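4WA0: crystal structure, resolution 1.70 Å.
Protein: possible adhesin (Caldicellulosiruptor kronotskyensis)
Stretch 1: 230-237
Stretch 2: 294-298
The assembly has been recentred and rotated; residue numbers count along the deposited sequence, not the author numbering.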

ATOM      1  N   GLY A 230     -22.681   1.540  -4.899  1.00 31.06           N
ATOM      2  CA  GLY A 230     -23.611   2.602  -4.553  1.00 31.00           C
ATOM      3  C   GLY A 230     -23.179   4.008  -4.903  1.00 27.90           C
ATOM      4  O   GLY A 230     -23.976   4.920  -4.850  1.00 29.08           O
ATOM      5  N   LEU A 231     -21.910   4.190  -5.272  1.00 27.18           N
ATOM      6  CA  LEU A 231     -21.381   5.491  -5.562  1.00 25.32           C
ATOM      7  C   LEU A 231     -22.196   6.198  -6.625  1.00 29.25           C
ATOM      8  O   LEU A 231     -22.325   5.719  -7.760  1.00 27.01           O
ATOM      9  N   LEU A 232     -22.644   7.379  -6.273  1.00 26.35           N
ATOM     10  CA  LEU A 232     -23.352   8.296  -7.161  1.00 29.92           C
ATOM     11  C   LEU A 232     -22.433   8.985  -8.138  1.00 31.21           C
ATOM     12  O   LEU A 232     -21.227   8.958  -7.980  1.00 30.45           O
ATOM     13  N   THR A 233     -23.012   9.673  -9.120  1.00 31.29           N
ATOM     14  CA  THR A 233     -22.225  10.484 -10.067  1.00 34.38           C
ATOM     15  C   THR A 233     -22.467  11.976  -9.911  1.00 33.65           C
ATOM     16  O   THR A 233     -21.822  12.770 -10.626  1.00 36.42           O
ATOM     17  N   THR A 234     -23.393  12.343  -9.002  1.00 29.88           N
ATOM     18  CA  THR A 234     -23.590  13.696  -8.522  1.00 29.26           C
ATOM     19  C   THR A 234     -22.226  14.332  -8.274  1.00 28.45           C
ATOM     20  O   THR A 234     -21.372  13.731  -7.590  1.00 26.72           O
ATOM     21  N   PRO A 235     -22.012  15.522  -8.783  1.00 27.56           N
ATOM     22  CA  PRO A 235     -20.754  16.181  -8.362  1.00 27.13           C
ATOM     23  C   PRO A 235     -20.687  16.419  -6.869  1.00 23.66           C
ATOM     24  O   PRO A 235     -21.714  16.735  -6.211  1.00 21.72           O
ATOM     25  N   LEU A 236     -19.470  16.313  -6.346  1.00 19.84           N
ATOM     26  CA  LEU A 236     -19.242  16.665  -4.973  1.00 20.31           C
ATOM     27  C   LEU A 236     -19.692  18.131  -4.734  1.00 20.19           C
ATOM     28  O   LEU A 236     -19.546  19.031  -5.607  1.00 18.54           O
ATOM     29  N   PRO A 237     -20.218  18.422  -3.538  1.00 21.17           N
ATOM     30  CA  PRO A 237     -20.712  19.773  -3.268  1.00 24.12           C
ATOM     31  C   PRO A 237     -19.697  20.889  -3.350  1.00 22.65           C
ATOM     32  O   PRO A 237     -18.496  20.681  -3.133  1.00 20.70           O
ATOM     33  N   LEU A 294     -10.199  15.138   2.957  1.00 11.37           N
ATOM     34  CA  LEU A 294     -10.155  15.775   1.644  1.00 11.02           C
ATOM     35  C   LEU A 294     -10.756  14.752   0.684  1.00 11.84           C
ATOM     36  O   LEU A 294     -10.281  13.596   0.608  1.00 11.60           O
ATOM     37  N   ILE A 295     -11.786  15.153  -0.052  1.00 11.02           N
ATOM     38  CA  ILE A 295     -12.488  14.273  -0.987  1.00 11.21           C
ATOM     39  C   ILE A 295     -12.620  14.974  -2.336  1.00 13.08           C
ATOM     40  O   ILE A 295     -13.123  16.105  -2.389  1.00 12.07           O
ATOM     41  N   SER A 296     -12.095  14.310  -3.359  1.00 12.87           N
ATOM     42  CA  SER A 296     -12.045  14.851  -4.726  1.00 11.99           C
ATOM     43  C   SER A 296     -12.334  13.811  -5.794  1.00 14.42           C
ATOM     44  O   SER A 296     -12.211  12.535  -5.567  1.00 13.84           O
ATOM     45  N   ARG A 297     -12.692  14.280  -7.011  1.00 14.02           N
ATOM     46  CA  ARG A 297     -12.622  13.393  -8.165  1.00 15.88           C
ATOM     47  C   ARG A 297     -11.509  13.770  -9.101  1.00 16.63           C
ATOM     48  O   ARG A 297     -11.461  13.286 -10.226  1.00 18.33           O
ATOM     49  N   GLY A 298     -10.628  14.623  -8.646  1.00 14.51           N
ATOM     50  CA  GLY A 298      -9.382  14.903  -9.312  1.00 14.08           C
ATOM     51  C   GLY A 298      -8.213  14.832  -8.390  1.00 13.13           C
ATOM     52  O   GLY A 298      -8.241  14.092  -7.385  1.00 14.01           O
TER

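An irregular segment offers its neighbours few regular backbone pairings, and a long arginine can exploit the carbonyls it leaves free; this possible adhesin gives a compact example. Arg297, just beyond the end of a strand, points toward stretch 230-237 and covers more of the contact than any other residue. With chi1 m and chi2 and chi3 both t, its chain is extended, and chi4 of 89° turns the guanidinium among the loop carbonyls. NH1 donates a hydrogen bond to Thr234 O at 2.9 Å. NH2 lies 3.0 Å from Leu232 O, but the angle is too poor for a hydrogen bond. Water supplements the direct contact: water 2 accepts from Arg297 NH2 (2.8 Å) and donates to Thr234 O (2.7 Å), while water 1 donates to Leu232 O and accepts a weak bond from Arg297 NE, both at 3.3 Å.

Apolar groups complete the packing. Leu236, buried and in the mt rotamer, points toward the strand; its CD1 sits 3.8 Å from CG2 of Ile295 (also mt) and 3.7 Å from Ser296 CA. Its CG approaches Arg297 NH1 at 3.6 Å. Leu231, in the tp rotamer, brings CD1 to 3.7 Å from Arg297 NH2. Ser296 instead points away, its OG accepting a hydrogen bond from Gly298 N (3.1 Å).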

ATOM      1  CB  LEU A 231     -19.929   5.349  -6.068  1.00 26.01           C
ATOM      2  CG  LEU A 231     -19.234   6.662  -6.447  1.00 25.91           C
ATOM      3  CD1 LEU A 231     -19.190   7.669  -5.310  1.00 27.41           C
ATOM      4  CD2 LEU A 231     -17.859   6.423  -7.017  1.00 27.96           C
ATOM      5  CB  LEU A 232     -23.932   9.389  -6.289  1.00 32.57           C
ATOM      6  CG  LEU A 232     -24.931   8.966  -5.192  1.00 37.46           C
ATOM      7  CD1 LEU A 232     -25.195  10.159  -4.259  1.00 39.81           C
ATOM      8  CD2 LEU A 232     -26.237   8.463  -5.777  1.00 38.58           C
ATOM      9  CB  THR A 233     -22.537  10.076 -11.520  1.00 36.39           C
ATOM     10  OG1 THR A 233     -23.961  10.036 -11.679  1.00 39.24           O
ATOM     11  CG2 THR A 233     -21.956   8.689 -11.808  1.00 37.85           C
ATOM     12  CB  THR A 234     -24.304  13.653  -7.127  1.00 31.28           C
ATOM     13  OG1 THR A 234     -25.314  12.641  -7.129  1.00 37.96           O
ATOM     14  CG2 THR A 234     -24.984  14.934  -6.804  1.00 32.67           C
ATOM     15  CB  PRO A 235     -20.792  17.531  -9.054  1.00 29.25           C
ATOM     16  CG  PRO A 235     -22.116  17.620  -9.741  1.00 32.11           C
ATOM     17  CD  PRO A 235     -22.639  16.222  -9.919  1.00 30.79           C
ATOM     18  CB  LEU A 236     -17.743  16.460  -4.633  1.00 19.86           C
ATOM     19  CG  LEU A 236     -17.185  15.026  -4.778  1.00 18.42           C
ATOM     20  CD1 LEU A 236     -15.693  14.908  -4.393  1.00 18.12           C
ATOM     21  CD2 LEU A 236     -18.009  14.006  -3.980  1.00 18.07           C
ATOM     22  CB  PRO A 237     -21.261  19.709  -1.834  1.00 23.51           C
ATOM     23  CG  PRO A 237     -21.012  18.366  -1.344  1.00 24.77           C
ATOM     24  CD  PRO A 237     -20.559  17.486  -2.460  1.00 22.96           C
ATOM     25  CB  LEU A 294      -8.701  16.030   1.249  1.00 11.83           C
ATOM     26  CG  LEU A 294      -7.942  17.045   2.097  1.00 13.13           C
ATOM     27  CD1 LEU A 294      -6.478  17.078   1.663  1.00 13.28           C
ATOM     28  CD2 LEU A 294      -8.553  18.440   2.165  1.00 13.95           C
ATOM     29  CB  ILE A 295     -13.869  13.885  -0.461  1.00 12.39           C
ATOM     30  CG1 ILE A 295     -13.760  13.392   1.014  1.00 15.98           C
ATOM     31  CG2 ILE A 295     -14.500  12.853  -1.374  1.00 14.13           C
ATOM     32  CD1 ILE A 295     -14.971  12.746   1.522  1.00 18.42           C
ATOM     33  CB  SER A 296     -10.696  15.498  -4.892  1.00 12.04           C
ATOM     34  OG  SER A 296     -10.668  16.282  -6.078  1.00 14.06           O
ATOM     35  CB  ARG A 297     -13.956  13.346  -8.949  1.00 16.85           C
ATOM     36  CG  ARG A 297     -15.072  12.704  -8.145  1.00 16.56           C
ATOM     37  CD  ARG A 297     -16.214  12.259  -9.022  1.00 18.29           C
ATOM     38  NE  ARG A 297     -17.196  11.405  -8.363  1.00 18.35           N
ATOM     39  CZ  ARG A 297     -18.270  11.812  -7.697  1.00 19.36           C
ATOM     40  NH1 ARG A 297     -18.514  13.072  -7.456  1.00 17.37           N
ATOM     41  NH2 ARG A 297     -19.110  10.886  -7.214  1.00 20.72           N
TER
HETATM   42  O   HOH W   1     -18.395   8.548  -9.582  1.00 28.34           O
HETATM   43  O   HOH W   2     -21.291  11.827  -5.677  1.00 29.18           O